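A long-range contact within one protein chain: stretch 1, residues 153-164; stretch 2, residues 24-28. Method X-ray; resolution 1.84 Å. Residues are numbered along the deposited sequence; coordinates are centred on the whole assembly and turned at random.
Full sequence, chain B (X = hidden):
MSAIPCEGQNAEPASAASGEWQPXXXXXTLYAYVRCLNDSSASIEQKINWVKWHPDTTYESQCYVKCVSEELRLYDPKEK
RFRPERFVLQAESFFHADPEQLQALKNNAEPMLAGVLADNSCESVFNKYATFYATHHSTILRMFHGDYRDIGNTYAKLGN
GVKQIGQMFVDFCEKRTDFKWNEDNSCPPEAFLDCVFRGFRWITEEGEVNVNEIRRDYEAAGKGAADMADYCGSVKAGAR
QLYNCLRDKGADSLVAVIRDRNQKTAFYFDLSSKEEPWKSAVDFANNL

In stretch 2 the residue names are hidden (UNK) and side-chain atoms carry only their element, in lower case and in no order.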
# COMPACT_ATOMS: atom_id res chain seq x y z
N ASN B 153 6.46 0.94 7.21
CA ASN B 153 6.92 -0.45 7.38
C ASN B 153 5.81 -1.35 7.88
O ASN B 153 5.63 -2.47 7.39
CB ASN B 153 8.10 -0.49 8.36
CG ASN B 153 9.38 0.02 7.76
OD1 ASN B 153 9.53 0.02 6.54
ND2 ASN B 153 10.31 0.44 8.60
N THR B 154 5.03 -0.87 8.86
CA THR B 154 3.97 -1.67 9.45
C THR B 154 2.90 -2.04 8.43
O THR B 154 2.48 -3.20 8.34
CB THR B 154 3.36 -0.90 10.62
OG1 THR B 154 4.35 -0.70 11.64
CG2 THR B 154 2.15 -1.65 11.20
N TYR B 155 2.43 -1.07 7.64
CA TYR B 155 1.36 -1.40 6.69
C TYR B 155 1.89 -2.20 5.50
O TYR B 155 1.13 -2.96 4.89
CB TYR B 155 0.64 -0.12 6.22
CG TYR B 155 -0.52 0.31 7.11
CD1 TYR B 155 -1.77 -0.30 7.01
CD2 TYR B 155 -0.37 1.34 8.03
CE1 TYR B 155 -2.84 0.11 7.81
CE2 TYR B 155 -1.43 1.75 8.84
CZ TYR B 155 -2.66 1.13 8.73
OH TYR B 155 -3.73 1.53 9.53
N ALA B 156 3.17 -2.06 5.15
CA ALA B 156 3.68 -2.86 4.04
C ALA B 156 3.97 -4.31 4.45
O ALA B 156 3.76 -5.22 3.65
CB ALA B 156 4.93 -2.21 3.45
N LYS B 157 4.41 -4.53 5.69
CA LYS B 157 4.61 -5.89 6.18
C LYS B 157 3.29 -6.64 6.27
O LYS B 157 3.23 -7.84 6.01
CB LYS B 157 5.30 -5.86 7.55
CG LYS B 157 5.62 -7.22 8.14
CD LYS B 157 6.15 -7.12 9.58
CE LYS B 157 5.03 -6.79 10.58
NZ LYS B 157 5.48 -6.87 12.02
N LEU B 158 2.22 -5.95 6.65
CA LEU B 158 0.90 -6.57 6.68
C LEU B 158 0.25 -6.60 5.30
O LEU B 158 -0.56 -7.50 5.03
CB LEU B 158 0.01 -5.83 7.68
CG LEU B 158 0.47 -5.83 9.13
CD1 LEU B 158 -0.40 -4.90 10.00
CD2 LEU B 158 0.47 -7.26 9.69
N GLY B 159 0.54 -5.62 4.44
CA GLY B 159 0.01 -5.58 3.08
C GLY B 159 -1.51 -5.64 3.04
O GLY B 159 -2.22 -5.00 3.83
N ASN B 160 -2.03 -6.42 2.09
CA ASN B 160 -3.46 -6.67 1.98
C ASN B 160 -3.99 -7.57 3.07
O ASN B 160 -5.18 -7.90 3.04
CB ASN B 160 -3.80 -7.30 0.63
CG ASN B 160 -3.62 -6.35 -0.53
OD1 ASN B 160 -2.84 -5.40 -0.46
ND2 ASN B 160 -4.34 -6.60 -1.61
N GLY B 161 -3.16 -8.01 4.01
CA GLY B 161 -3.69 -8.68 5.18
C GLY B 161 -4.36 -7.78 6.20
O GLY B 161 -4.94 -8.29 7.17
N VAL B 162 -4.25 -6.46 6.05
CA VAL B 162 -4.89 -5.52 6.96
C VAL B 162 -5.64 -4.49 6.13
O VAL B 162 -5.21 -4.14 5.03
CB VAL B 162 -3.87 -4.81 7.90
CG1 VAL B 162 -2.99 -3.85 7.11
CG2 VAL B 162 -4.56 -4.08 9.02
N LYS B 163 -6.79 -4.03 6.64
CA LYS B 163 -7.49 -2.95 5.96
C LYS B 163 -6.66 -1.67 6.05
O LYS B 163 -6.24 -1.26 7.13
CB LYS B 163 -8.87 -2.72 6.58
CG LYS B 163 -9.73 -1.68 5.84
CD LYS B 163 -10.92 -1.24 6.71
CE LYS B 163 -10.49 -0.23 7.78
NZ LYS B 163 -10.12 1.08 7.18
N GLN B 164 -6.41 -1.05 4.90
CA GLN B 164 -5.57 0.13 4.88
C GLN B 164 -6.39 1.37 5.26
O GLN B 164 -7.62 1.37 5.22
CB GLN B 164 -4.93 0.33 3.50
CG GLN B 164 -4.07 -0.86 3.04
CD GLN B 164 -2.68 -0.89 3.66
OE1 GLN B 164 -2.03 0.16 3.81
NE2 GLN B 164 -2.21 -2.09 4.03
N UNK B 24 -2.05 -6.82 17.68
CA UNK B 24 -2.99 -5.84 17.17
C UNK B 24 -2.40 -5.13 15.95
O UNK B 24 -1.27 -4.63 16.01
c UNK B 24 -3.31 -4.81 18.26
n UNK B 24 -5.13 -7.52 18.97
n UNK B 24 -6.00 -9.62 18.57
n UNK B 24 -7.38 -7.92 19.24
c UNK B 24 -3.88 -5.41 19.58
c UNK B 24 -5.23 -6.12 19.37
c UNK B 24 -6.17 -8.35 18.92
N UNK B 25 -3.17 -5.08 14.87
CA UNK B 25 -2.81 -4.29 13.69
C UNK B 25 -3.07 -2.81 13.94
O UNK B 25 -3.74 -2.44 14.90
c UNK B 25 -3.51 -6.25 12.30
o UNK B 25 -5.01 -4.39 12.73
c UNK B 25 -3.64 -4.75 12.50
N UNK B 26 -2.57 -1.93 13.06
CA UNK B 26 -2.95 -0.51 13.16
C UNK B 26 -4.42 -0.27 12.90
O UNK B 26 -4.95 0.74 13.37
c UNK B 26 -1.59 -0.93 11.20
c UNK B 26 -1.49 -2.15 12.07
c UNK B 26 -2.06 0.17 12.11
N UNK B 27 -5.11 -1.16 12.17
CA UNK B 27 -6.56 -1.02 12.07
C UNK B 27 -7.20 -1.24 13.44
O UNK B 27 -8.10 -0.49 13.84
c UNK B 27 -9.52 -2.57 11.88
o UNK B 27 -9.07 -3.60 12.45
c UNK B 27 -8.65 -1.90 10.81
c UNK B 27 -7.13 -2.01 11.05
o UNK B 27 -10.66 -2.08 12.13
N UNK B 28 -6.75 -2.25 14.17
CA UNK B 28 -7.33 -2.57 15.46
C UNK B 28 -7.01 -1.51 16.52
O UNK B 28 -7.89 -1.12 17.30
c UNK B 28 -6.85 -3.96 15.89
c UNK B 28 -7.55 -5.08 15.09
n UNK B 28 -7.85 -7.43 15.56
o UNK B 28 -5.75 -6.63 15.42
c UNK B 28 -6.98 -6.45 15.37
O HOH W 1 -3.73 3.23 11.73

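Position 24 carries seven side-chain atoms: an unbranched run of three carbons, a nitrogen, and then a carbon bearing two further nitrogens. None of them touches stretch 1; the nearest approach is from CB of this position to L158 CD1, 8.8 Å. The terminal group is a guanidinium, so the residue is arginine, R24. It takes no part in the contact; its nitrogens find hydrogen-bonding partners elsewhere in the structure.

Position 25 has three side-chain atoms, a carbon carrying one oxygen and one carbon. The CA-to-CB bond points toward stretch 1, where the branching carbon lies against V162 CG2 and the terminal carbon near L158 CD1. Branching at the first carbon is shared by valine, isoleucine and threonine, but one oxygen among three atoms leaves threonine, T25, with chi1 at 68° (p). T25 CB lies 3.7 Å from V162 CG2, and T25 CG2 lies 4.1 Å from L158 CD1. T25 occupies the N-cap position, and T25 OG1 also accepts a capping hydrogen bond from the backbone nitrogen of position 28, 3.1 Å away with an N-H...acceptor angle of 157°.

At position 26 three carbons close a ring onto the backbone nitrogen. One ring carbon lies over the Y155 ring face, another packs against L158 and T154, and CB approaches Y155 OH. The closed ring identifies proline, P26. A phi of -65° suits the first turn of a helix, where the lack of an amide hydrogen costs little. P26 CG sits 3.7 Å from the centroid of the Y155 ring and 23° off its normal, a CH-pi contact. P26 CD packs 3.6 Å from L158 CD1 and 3.8 Å from T154 CG2, while P26 CB is 3.4 Å from Y155 OH. A water adds a polar link: it donates to P26 O at 3.2 Å and is hydrogen-bonded to Y155 OH at 2.8 Å.

Position 27 shows three carbons in a chain, the third carrying two oxygens. The first carbon lies near V162 CG2 and the second near K163 CE. This is a carboxylate at the length of glutamate, E27. Its CB lies 3.9 Å from V162 CG2, and E27 CG lies 3.9 Å from K163 CE. Proximity to a lysine does not make a salt bridge here: K163 NZ bonds Q164 O at 3.2 Å, and both carboxylate oxygens are hydrogen-bonded elsewhere in the structure.

Position 28 again has three carbons, but the third bears one oxygen and one nitrogen, an amide. No atom touches stretch 1. The residue is glutamine, Q28; Q28 CG, its nearest side-chain atom, is 6.8 Å from V162 CG2. The side chain turns back on its own segment, where Q28 OE1 accepts from T25 N at 3.1 Å with an angle of 164°. Together with the capping bond, this makes a reciprocal pair that ties the start of the helix together.

The contact works by apolar packing, with no direct hydrogen bond across it and 315 Å² buried over both sides. P26 contributes 83 Å², the largest share, fitting against T154, Y155 and L158 on the helix of stretch 1. T25 and E27 extend the packing to V162, and E27 reaches K163 in the loop that follows, through aliphatic carbons.

Stretch 2 24-28: RTPEQ
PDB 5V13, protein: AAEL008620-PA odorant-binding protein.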